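Local coordinates for protein restriction endonuclease (PDB 4F0Q) that probably recognises DNA carrying methylated cytosine and cleaves it, acting as a tetrameric, modification-dependent restriction endonuclease that holds a magnesium ion, at residues A[110-116]-A[204-210]; A[156-162]-A[176-182]; A[77-81]-A[234-238]. All coordinates share one frame; numbering follows the deposited sequence.

Overall arrangement
From the N terminus, residues 77-81 come first and wait longest for their partner, since contact 3 is closed only by 234-238. Inside that loop, 110-116 pairs with 204-210 in contact 1. Inside this one again, 156-162 meets 176-182 in contact 2, so the three loops nest and none cross. Contacts 1 and 2 belong to one large mixed sheet in which strands 175-193 and 200-210 are neighbours; they touch directly, for example where Leu-208 CD2 lies 3.7 Å from Leu-156 CD2. Contact 3 sits apart, its centre about 24 Å from that of contact 2, and ties a small two-stranded sheet to the loop after helix 222-227.

Contact 1. Residues A[110-116]-A[204-210]; sequences GHVRYFG and LSLDLAV
Gly-110 starts the pairing by offering its carbonyl O to Val-210 N at 2.8 Å. Its positive phi suits the first position of a G1 beta bulge, in which Gly-110 and His-111 both face Asp-106. At His-111 the ring swings out opposite the backbone N (chi1 180°), which brings NE2 to 3.0 Å from Asp-207 OD1; the oxygen lies in the ring plane, while NE2 meets it from above the plane of the carboxylate. Val-112 makes a hydrogen-bonded pair with Leu-208, N to O and back, and its CG2 touches Val-210 CG2 at 4.0 Å. Arg-113 returns to the face of His-111. Bent at chi2 and chi3, its chain folds alongside Asp-207 and delivers NE to OD1 at 2.6 Å, a salt bridge supplemented by a weak bond from NH2. His-111 NE2 and Arg-113 NE come at OD1 from opposite faces of the carboxylate, and Arg-186 takes OD2, so Asp-207 is held in place and probably stays ionised. Arg-113 NH1 reaches on to Glu-314, and Arg-318 of the second subunit packs against His-111 and Asp-207. Tyr-114 repeats the two-bond pairing with Leu-206, and its CB rests 3.9 Å from Leu-208 CD1 on the apolar face. Phe-115 brings CE2 to 3.6 Å from Ser-205 OG, while its ring meets Trp-101 with planes nearly perpendicular. Finally Gly-116 N bonds to Leu-204 O at 2.9 Å. This is a regular antiparallel ladder with a largely polar face and an apolar one built by Val-112, Tyr-114, Leu-206 and Leu-208, lying in the central sheet of the N-terminal AspBHI-type domain, which belongs to the PUA clan.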
loop_
_atom_site.group_PDB
_atom_site.type_symbol
_atom_site.label_atom_id
_atom_site.label_comp_id
_atom_site.label_asym_id
_atom_site.label_seq_id
_atom_site.Cartn_x
_atom_site.Cartn_y
_atom_site.Cartn_z
ATOM N N GLY A 110 -17.704 -0.637 12.423
ATOM C CA GLY A 110 -18.956 -0.121 11.901
ATOM C C GLY A 110 -19.377 -0.663 10.549
ATOM O O GLY A 110 -20.052 0.026 9.786
ATOM N N HIS A 111 -18.983 -1.895 10.245
ATOM C CA HIS A 111 -19.393 -2.521 8.992
ATOM C C HIS A 111 -20.110 -3.846 9.220
ATOM O O HIS A 111 -19.707 -4.648 10.063
ATOM C CB HIS A 111 -18.196 -2.732 8.062
ATOM C CG HIS A 111 -18.557 -3.375 6.759
ATOM N ND1 HIS A 111 -18.571 -4.743 6.582
ATOM C CD2 HIS A 111 -18.926 -2.839 5.571
ATOM C CE1 HIS A 111 -18.930 -5.021 5.342
ATOM N NE2 HIS A 111 -19.151 -3.884 4.707
ATOM N N VAL A 112 -21.181 -4.065 8.464
ATOM C CA VAL A 112 -21.909 -5.327 8.522
ATOM C C VAL A 112 -22.228 -5.839 7.120
ATOM O O VAL A 112 -22.872 -5.150 6.329
ATOM C CB VAL A 112 -23.225 -5.199 9.321
ATOM C CG1 VAL A 112 -24.019 -6.495 9.243
ATOM C CG2 VAL A 112 -22.942 -4.835 10.769
ATOM N N ARG A 113 -21.759 -7.045 6.816
ATOM C CA ARG A 113 -22.082 -7.702 5.557
ATOM C C ARG A 113 -23.359 -8.511 5.732
ATOM O O ARG A 113 -23.386 -9.481 6.490
ATOM C CB ARG A 113 -20.937 -8.617 5.123
ATOM C CG ARG A 113 -21.210 -9.403 3.850
ATOM C CD ARG A 113 -21.279 -8.490 2.635
ATOM N NE ARG A 113 -20.063 -7.696 2.479
ATOM C CZ ARG A 113 -18.959 -8.125 1.875
ATOM N NH1 ARG A 113 -18.910 -9.348 1.366
ATOM N NH2 ARG A 113 -17.902 -7.330 1.781
ATOM N N TYR A 114 -24.418 -8.108 5.036
ATOM C CA TYR A 114 -25.719 -8.749 5.209
ATOM C C TYR A 114 -26.280 -9.310 3.906
ATOM O O TYR A 114 -26.317 -8.623 2.889
ATOM C CB TYR A 114 -26.716 -7.772 5.837
ATOM C CG TYR A 114 -28.077 -8.376 6.085
ATOM C CD1 TYR A 114 -28.287 -9.245 7.147
ATOM C CD2 TYR A 114 -29.154 -8.077 5.260
ATOM C CE1 TYR A 114 -29.527 -9.804 7.378
ATOM C CE2 TYR A 114 -30.399 -8.630 5.484
ATOM C CZ TYR A 114 -30.579 -9.493 6.546
ATOM O OH TYR A 114 -31.816 -10.048 6.777
ATOM N N PHE A 115 -26.724 -10.561 3.949
ATOM C CA PHE A 115 -27.274 -11.222 2.771
ATOM C C PHE A 115 -28.800 -11.215 2.779
ATOM O O PHE A 115 -29.426 -11.308 3.835
ATOM C CB PHE A 115 -26.749 -12.654 2.666
ATOM C CG PHE A 115 -25.267 -12.737 2.440
ATOM C CD1 PHE A 115 -24.388 -12.755 3.511
ATOM C CD2 PHE A 115 -24.752 -12.790 1.156
ATOM C CE1 PHE A 115 -23.024 -12.829 3.305
ATOM C CE2 PHE A 115 -23.390 -12.865 0.943
ATOM C CZ PHE A 115 -22.524 -12.884 2.019
ATOM N N GLY A 116 -29.389 -11.112 1.592
ATOM C CA GLY A 116 -30.830 -10.995 1.452
ATOM C C GLY A 116 -31.626 -12.239 1.807
ATOM O O GLY A 116 -31.102 -13.178 2.406
ATOM N N LEU A 204 -28.803 -11.035 -2.913
ATOM C CA LEU A 204 -28.241 -9.702 -2.757
ATOM C C LEU A 204 -27.301 -9.645 -1.559
ATOM O O LEU A 204 -27.664 -10.042 -0.452
ATOM C CB LEU A 204 -29.355 -8.667 -2.602
ATOM C CG LEU A 204 -30.397 -8.618 -3.722
ATOM C CD1 LEU A 204 -31.408 -7.514 -3.460
ATOM C CD2 LEU A 204 -29.731 -8.427 -5.075
ATOM N N SER A 205 -26.087 -9.159 -1.793
ATOM C CA SER A 205 -25.105 -8.978 -0.733
ATOM C C SER A 205 -24.921 -7.490 -0.461
ATOM O O SER A 205 -24.677 -6.708 -1.379
ATOM C CB SER A 205 -23.770 -9.616 -1.122
ATOM O OG SER A 205 -22.821 -9.496 -0.078
ATOM N N LEU A 206 -25.041 -7.102 0.804
ATOM C CA LEU A 206 -25.037 -5.690 1.170
ATOM C C LEU A 206 -23.921 -5.315 2.143
ATOM O O LEU A 206 -23.745 -5.951 3.185
ATOM C CB LEU A 206 -26.394 -5.281 1.761
ATOM C CG LEU A 206 -27.593 -5.084 0.826
ATOM C CD1 LEU A 206 -28.143 -6.406 0.311
ATOM C CD2 LEU A 206 -28.686 -4.289 1.527
ATOM N N ASP A 207 -23.168 -4.281 1.780
ATOM C CA ASP A 207 -22.227 -3.643 2.688
ATOM C C ASP A 207 -22.947 -2.537 3.441
ATOM O O ASP A 207 -23.361 -1.534 2.847
ATOM C CB ASP A 207 -21.043 -3.051 1.922
ATOM C CG ASP A 207 -20.091 -4.109 1.408
ATOM O OD1 ASP A 207 -19.933 -5.149 2.081
ATOM O OD2 ASP A 207 -19.496 -3.897 0.331
ATOM N N LEU A 208 -23.099 -2.730 4.749
ATOM C CA LEU A 208 -23.800 -1.778 5.599
ATOM C C LEU A 208 -22.830 -1.029 6.502
ATOM O O LEU A 208 -21.895 -1.614 7.054
ATOM C CB LEU A 208 -24.852 -2.492 6.452
ATOM C CG LEU A 208 -25.923 -3.296 5.714
ATOM C CD1 LEU A 208 -26.863 -3.959 6.706
ATOM C CD2 LEU A 208 -26.694 -2.411 4.750
ATOM N N ALA A 209 -23.066 0.269 6.654
ATOM C CA ALA A 209 -22.235 1.111 7.501
ATOM C C ALA A 209 -23.000 1.547 8.745
ATOM O O ALA A 209 -23.888 2.397 8.671
ATOM C CB ALA A 209 -21.750 2.325 6.725
ATOM N N VAL A 210 -22.659 0.956 9.884
ATOM C CA VAL A 210 -23.271 1.331 11.152
ATOM C C VAL A 210 -22.777 2.710 11.573
ATOM O O VAL A 210 -21.582 2.914 11.773
ATOM C CB VAL A 210 -22.954 0.311 12.259
ATOM C CG1 VAL A 210 -23.571 0.748 13.577
ATOM C CG2 VAL A 210 -23.455 -1.068 11.864
#

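Contact 2. Residues A[156-162]-A[176-182]; sequences LFLFRAV and VEFCGAA
Glu-177, Leu-158 and Ala-182 bury the most surface where 156-162 and 176-182 run antiparallel, a ladder interrupted by a beta bulge. Glu-177 extends beside Arg-160, both pointing the same way, and its OE2 takes NH2 at 3.2 Å in a salt bridge. The donor keeps the oxygen in the guanidinium plane but comes from above the carboxylate, the two planes being 64° apart. Val-162 closes in at about a right angle, CG1 lying 3.3 Å from Glu-177 OE1. Leu-158 stands at the bulge: its N binds Gly-180 O at 2.9 Å, yet its own O accepts from Cys-179 N, so one residue spans two and the register slips. Its CB packs on Cys-179 CB at 3.7 Å. Further out, with CG placed opposite the carbonyl carbon (chi1 -56°), its CD1 reaches Ala-182 CB at 3.9 Å. Ala-182 also pairs with Leu-156 through backbone bonds in both directions, and Leu-208 of the neighbouring strand covers these aliphatic groups. Three phenylalanines cluster on the other face. The Phe-178 ring receives Phe-157 CD2 and Phe-159 CE1 at its edge, both pairs oblique, while Gly-180 N sits 3.4 Å above the centre of that same ring.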
loop_
_atom_site.group_PDB
_atom_site.type_symbol
_atom_site.label_atom_id
_atom_site.label_comp_id
_atom_site.label_asym_id
_atom_site.label_seq_id
_atom_site.Cartn_x
_atom_site.Cartn_y
_atom_site.Cartn_z
ATOM N N LEU A 156 -31.589 1.467 8.757
ATOM C CA LEU A 156 -31.519 0.026 8.973
ATOM C C LEU A 156 -31.072 -0.305 10.392
ATOM O O LEU A 156 -29.876 -0.369 10.683
ATOM C CB LEU A 156 -30.594 -0.642 7.949
ATOM C CG LEU A 156 -31.250 -1.191 6.678
ATOM C CD1 LEU A 156 -31.876 -0.078 5.847
ATOM C CD2 LEU A 156 -30.244 -1.979 5.854
ATOM N N PHE A 157 -32.047 -0.511 11.272
ATOM C CA PHE A 157 -31.776 -0.886 12.654
ATOM C C PHE A 157 -31.431 -2.365 12.741
ATOM O O PHE A 157 -32.282 -3.226 12.519
ATOM C CB PHE A 157 -32.981 -0.569 13.542
ATOM C CG PHE A 157 -33.042 0.861 13.992
ATOM C CD1 PHE A 157 -33.105 1.890 13.068
ATOM C CD2 PHE A 157 -33.042 1.176 15.340
ATOM C CE1 PHE A 157 -33.159 3.208 13.481
ATOM C CE2 PHE A 157 -33.101 2.491 15.759
ATOM C CZ PHE A 157 -33.159 3.508 14.829
ATOM N N LEU A 158 -30.176 -2.651 13.064
ATOM C CA LEU A 158 -29.694 -4.024 13.094
ATOM C C LEU A 158 -29.922 -4.688 14.447
ATOM O O LEU A 158 -29.712 -4.080 15.494
ATOM C CB LEU A 158 -28.210 -4.075 12.725
ATOM C CG LEU A 158 -27.855 -3.445 11.377
ATOM C CD1 LEU A 158 -26.359 -3.513 11.121
ATOM C CD2 LEU A 158 -28.626 -4.117 10.251
ATOM N N PHE A 159 -30.362 -5.940 14.409
ATOM C CA PHE A 159 -30.517 -6.746 15.611
ATOM C C PHE A 159 -29.985 -8.148 15.351
ATOM O O PHE A 159 -30.028 -8.630 14.221
ATOM C CB PHE A 159 -31.988 -6.820 16.030
ATOM C CG PHE A 159 -32.579 -5.495 16.417
ATOM C CD1 PHE A 159 -32.478 -5.032 17.719
ATOM C CD2 PHE A 159 -33.241 -4.716 15.483
ATOM C CE1 PHE A 159 -33.021 -3.815 18.079
ATOM C CE2 PHE A 159 -33.786 -3.498 15.838
ATOM C CZ PHE A 159 -33.676 -3.047 17.138
ATOM N N ARG A 160 -29.478 -8.803 16.391
ATOM C CA ARG A 160 -29.053 -10.195 16.241
ATOM C C ARG A 160 -29.427 -11.068 17.437
ATOM O O ARG A 160 -29.196 -10.698 18.585
ATOM C CB ARG A 160 -27.553 -10.292 15.939
ATOM C CG ARG A 160 -26.645 -9.682 16.992
ATOM C CD ARG A 160 -25.187 -9.794 16.580
ATOM N NE ARG A 160 -24.300 -9.048 17.468
ATOM C CZ ARG A 160 -22.984 -8.958 17.304
ATOM N NH1 ARG A 160 -22.400 -9.571 16.284
ATOM N NH2 ARG A 160 -22.251 -8.258 18.158
ATOM N N ALA A 161 -30.012 -12.228 17.156
ATOM C CA ALA A 161 -30.404 -13.165 18.203
ATOM C C ALA A 161 -29.184 -13.691 18.951
ATOM O O ALA A 161 -28.388 -14.451 18.401
ATOM C CB ALA A 161 -31.203 -14.316 17.611
ATOM N N VAL A 162 -29.042 -13.280 20.208
ATOM C CA VAL A 162 -27.885 -13.664 21.008
ATOM C C VAL A 162 -28.292 -14.379 22.291
ATOM O O VAL A 162 -29.456 -14.346 22.693
ATOM C CB VAL A 162 -27.023 -12.443 21.377
ATOM C CG1 VAL A 162 -26.515 -11.752 20.120
ATOM C CG2 VAL A 162 -27.815 -11.476 22.244
ATOM N N VAL A 176 -32.746 -10.440 21.704
ATOM C CA VAL A 176 -32.034 -9.850 20.578
ATOM C C VAL A 176 -31.120 -8.715 21.032
ATOM O O VAL A 176 -31.434 -7.984 21.968
ATOM C CB VAL A 176 -33.000 -9.329 19.491
ATOM C CG1 VAL A 176 -33.642 -10.491 18.748
ATOM C CG2 VAL A 176 -34.058 -8.419 20.103
ATOM N N GLU A 177 -29.983 -8.583 20.359
ATOM C CA GLU A 177 -29.009 -7.550 20.673
ATOM C C GLU A 177 -29.057 -6.441 19.629
ATOM O O GLU A 177 -29.111 -6.712 18.428
ATOM C CB GLU A 177 -27.603 -8.149 20.728
ATOM C CG GLU A 177 -26.493 -7.121 20.848
ATOM C CD GLU A 177 -25.114 -7.724 20.660
ATOM O OE1 GLU A 177 -24.970 -8.951 20.839
ATOM O OE2 GLU A 177 -24.176 -6.971 20.327
ATOM N N PHE A 178 -29.039 -5.196 20.099
ATOM C CA PHE A 178 -29.044 -4.032 19.221
ATOM C C PHE A 178 -27.649 -3.769 18.662
ATOM O O PHE A 178 -26.667 -3.738 19.403
ATOM C CB PHE A 178 -29.564 -2.805 19.973
ATOM C CG PHE A 178 -29.623 -1.557 19.138
ATOM C CD1 PHE A 178 -30.497 -1.461 18.069
ATOM C CD2 PHE A 178 -28.815 -0.471 19.436
ATOM C CE1 PHE A 178 -30.556 -0.312 17.304
ATOM C CE2 PHE A 178 -28.870 0.682 18.676
ATOM C CZ PHE A 178 -29.744 0.762 17.609
ATOM N N CYS A 179 -27.570 -3.579 17.349
ATOM C CA CYS A 179 -26.288 -3.439 16.666
ATOM C C CYS A 179 -26.146 -2.101 15.946
ATOM O O CYS A 179 -25.223 -1.910 15.155
ATOM C CB CYS A 179 -26.084 -4.590 15.677
ATOM S SG CYS A 179 -26.026 -6.228 16.440
ATOM N N GLY A 180 -27.063 -1.179 16.220
ATOM C CA GLY A 180 -26.977 0.162 15.674
ATOM C C GLY A 180 -27.830 0.408 14.444
ATOM O O GLY A 180 -28.508 -0.493 13.947
ATOM N N ALA A 181 -27.798 1.645 13.961
ATOM C CA ALA A 181 -28.482 2.018 12.729
ATOM C C ALA A 181 -27.476 2.016 11.585
ATOM O O ALA A 181 -26.348 2.478 11.745
ATOM C CB ALA A 181 -29.128 3.388 12.874
ATOM N N ALA A 182 -27.884 1.499 10.431
ATOM C CA ALA A 182 -26.955 1.323 9.320
ATOM C C ALA A 182 -27.405 1.996 8.026
ATOM O O ALA A 182 -28.600 2.149 7.767
ATOM C CB ALA A 182 -26.695 -0.160 9.083
#

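Contact 3. Residues A[77-81]-A[234-238]; sequences PDRSR and AGETL
Arg-81 meets Ala-234 and Thr-237, the threonine coming from the opposite direction, and the arginine side chain is the one to follow. From CB the chain is extended through CG as far as NE, and chi4 of -87° then turns the guanidinium plane across that line. CD is the first atom to touch, 4.0 Å from Ala-234 CB. NE bonds to the carbonyl O of Arg-227, its main polar partner. At the tip, NH1 gives a hydrogen bond to Leu-232 O and passes 3.8 Å from Ala-234 N, a packing distance. NH2 has weak bonds to the carbonyls of Asp-226 and Asn-229, while Thr-237 CG2 sits over one face of the guanidinium, 3.8 Å from NH2. Thr-237 OG1 is engaged in its own turn, donating to Ala-234 O at 2.6 Å.

Ala-234 N is bonded by Asp-78. OD2 accepts it at 3.1 Å on the syn side, 32° out of the carboxylate plane, with a fairly straight N-H (157°). The same carboxylate takes a weak bond from Arg-79 N on OD1. The guanidinium of Arg-79 also lies beside it, modelled too close for the exact geometry to be trusted, and pairs with Glu-148 as well. The polar end of Arg-81 is thus satisfied by carbonyls of the C-terminal end of helix 222-227 and of the loop after it, where the helix dipole may add some negative potential; the two segments themselves share one N-H to carboxylate bond plus packing.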
loop_
_atom_site.group_PDB
_atom_site.type_symbol
_atom_site.label_atom_id
_atom_site.label_comp_id
_atom_site.label_asym_id
_atom_site.label_seq_id
_atom_site.Cartn_x
_atom_site.Cartn_y
_atom_site.Cartn_z
ATOM N N PRO A 77 -47.285 14.649 5.596
ATOM C CA PRO A 77 -47.845 15.863 4.995
ATOM C C PRO A 77 -47.165 16.168 3.669
ATOM O O PRO A 77 -47.830 16.488 2.686
ATOM C CB PRO A 77 -47.498 16.953 6.017
ATOM C CG PRO A 77 -47.230 16.225 7.293
ATOM C CD PRO A 77 -46.626 14.923 6.883
ATOM N N ASP A 78 -45.840 16.062 3.657
ATOM C CA ASP A 78 -45.053 16.333 2.461
ATOM C C ASP A 78 -45.162 15.196 1.452
ATOM O O ASP A 78 -45.463 15.422 0.280
ATOM C CB ASP A 78 -43.588 16.586 2.832
ATOM C CG ASP A 78 -43.015 15.505 3.730
ATOM O OD1 ASP A 78 -43.804 14.803 4.398
ATOM O OD2 ASP A 78 -41.775 15.358 3.769
ATOM N N ARG A 79 -44.917 13.976 1.919
ATOM C CA ARG A 79 -44.971 12.795 1.068
ATOM C C ARG A 79 -44.970 11.523 1.906
ATOM O O ARG A 79 -44.757 11.567 3.118
ATOM C CB ARG A 79 -43.790 12.779 0.094
ATOM C CG ARG A 79 -42.427 12.909 0.755
ATOM C CD ARG A 79 -41.668 14.100 0.192
ATOM N NE ARG A 79 -40.221 13.937 0.294
ATOM C CZ ARG A 79 -39.459 14.529 1.208
ATOM N NH1 ARG A 79 -40.003 15.333 2.111
ATOM N NH2 ARG A 79 -38.149 14.318 1.218
ATOM N N SER A 80 -45.209 10.394 1.251
ATOM C CA SER A 80 -45.198 9.102 1.923
ATOM C C SER A 80 -43.759 8.649 2.154
ATOM O O SER A 80 -42.862 9.005 1.390
ATOM C CB SER A 80 -45.956 8.067 1.091
ATOM O OG SER A 80 -46.079 6.842 1.791
ATOM N N ARG A 81 -43.540 7.868 3.207
ATOM C CA ARG A 81 -42.189 7.444 3.559
ATOM C C ARG A 81 -42.159 6.144 4.362
ATOM O O ARG A 81 -43.068 5.857 5.141
ATOM C CB ARG A 81 -41.475 8.544 4.349
ATOM C CG ARG A 81 -42.048 8.771 5.740
ATOM C CD ARG A 81 -41.226 9.769 6.535
ATOM N NE ARG A 81 -41.742 9.937 7.889
ATOM C CZ ARG A 81 -42.698 10.797 8.223
ATOM N NH1 ARG A 81 -43.247 11.572 7.297
ATOM N NH2 ARG A 81 -43.107 10.884 9.481
ATOM N N ALA A 234 -40.989 14.491 6.590
ATOM C CA ALA A 234 -39.738 13.738 6.662
ATOM C C ALA A 234 -38.582 14.596 7.172
ATOM O O ALA A 234 -37.686 14.100 7.853
ATOM C CB ALA A 234 -39.400 13.141 5.307
ATOM N N GLY A 235 -38.613 15.882 6.840
ATOM C CA GLY A 235 -37.582 16.807 7.273
ATOM C C GLY A 235 -37.760 17.256 8.711
ATOM O O GLY A 235 -36.902 17.940 9.267
ATOM N N GLU A 236 -38.880 16.867 9.314
ATOM C CA GLU A 236 -39.166 17.214 10.700
ATOM C C GLU A 236 -38.911 16.028 11.623
ATOM O O GLU A 236 -39.307 16.041 12.789
ATOM C CB GLU A 236 -40.618 17.673 10.844
ATOM C CG GLU A 236 -40.991 18.862 9.973
ATOM C CD GLU A 236 -42.462 19.219 10.078
ATOM O OE1 GLU A 236 -42.877 20.226 9.467
ATOM O OE2 GLU A 236 -43.203 18.490 10.769
ATOM N N THR A 237 -38.246 15.003 11.096
ATOM C CA THR A 237 -38.024 13.767 11.837
ATOM C C THR A 237 -36.568 13.583 12.252
ATOM O O THR A 237 -36.160 12.485 12.625
ATOM C CB THR A 237 -38.451 12.537 11.013
ATOM O OG1 THR A 237 -37.653 12.456 9.825
ATOM C CG2 THR A 237 -39.915 12.637 10.626
ATOM N N LEU A 238 -35.791 14.660 12.193
ATOM C CA LEU A 238 -34.366 14.585 12.497
ATOM C C LEU A 238 -34.002 15.230 13.833
ATOM O O LEU A 238 -32.824 15.430 14.126
ATOM C CB LEU A 238 -33.547 15.236 11.380
ATOM C CG LEU A 238 -33.569 14.576 10.001
ATOM C CD1 LEU A 238 -32.740 15.392 9.025
ATOM C CD2 LEU A 238 -33.056 13.148 10.079
HETATM O O HOH W 1 -39.261 16.588 4.053
#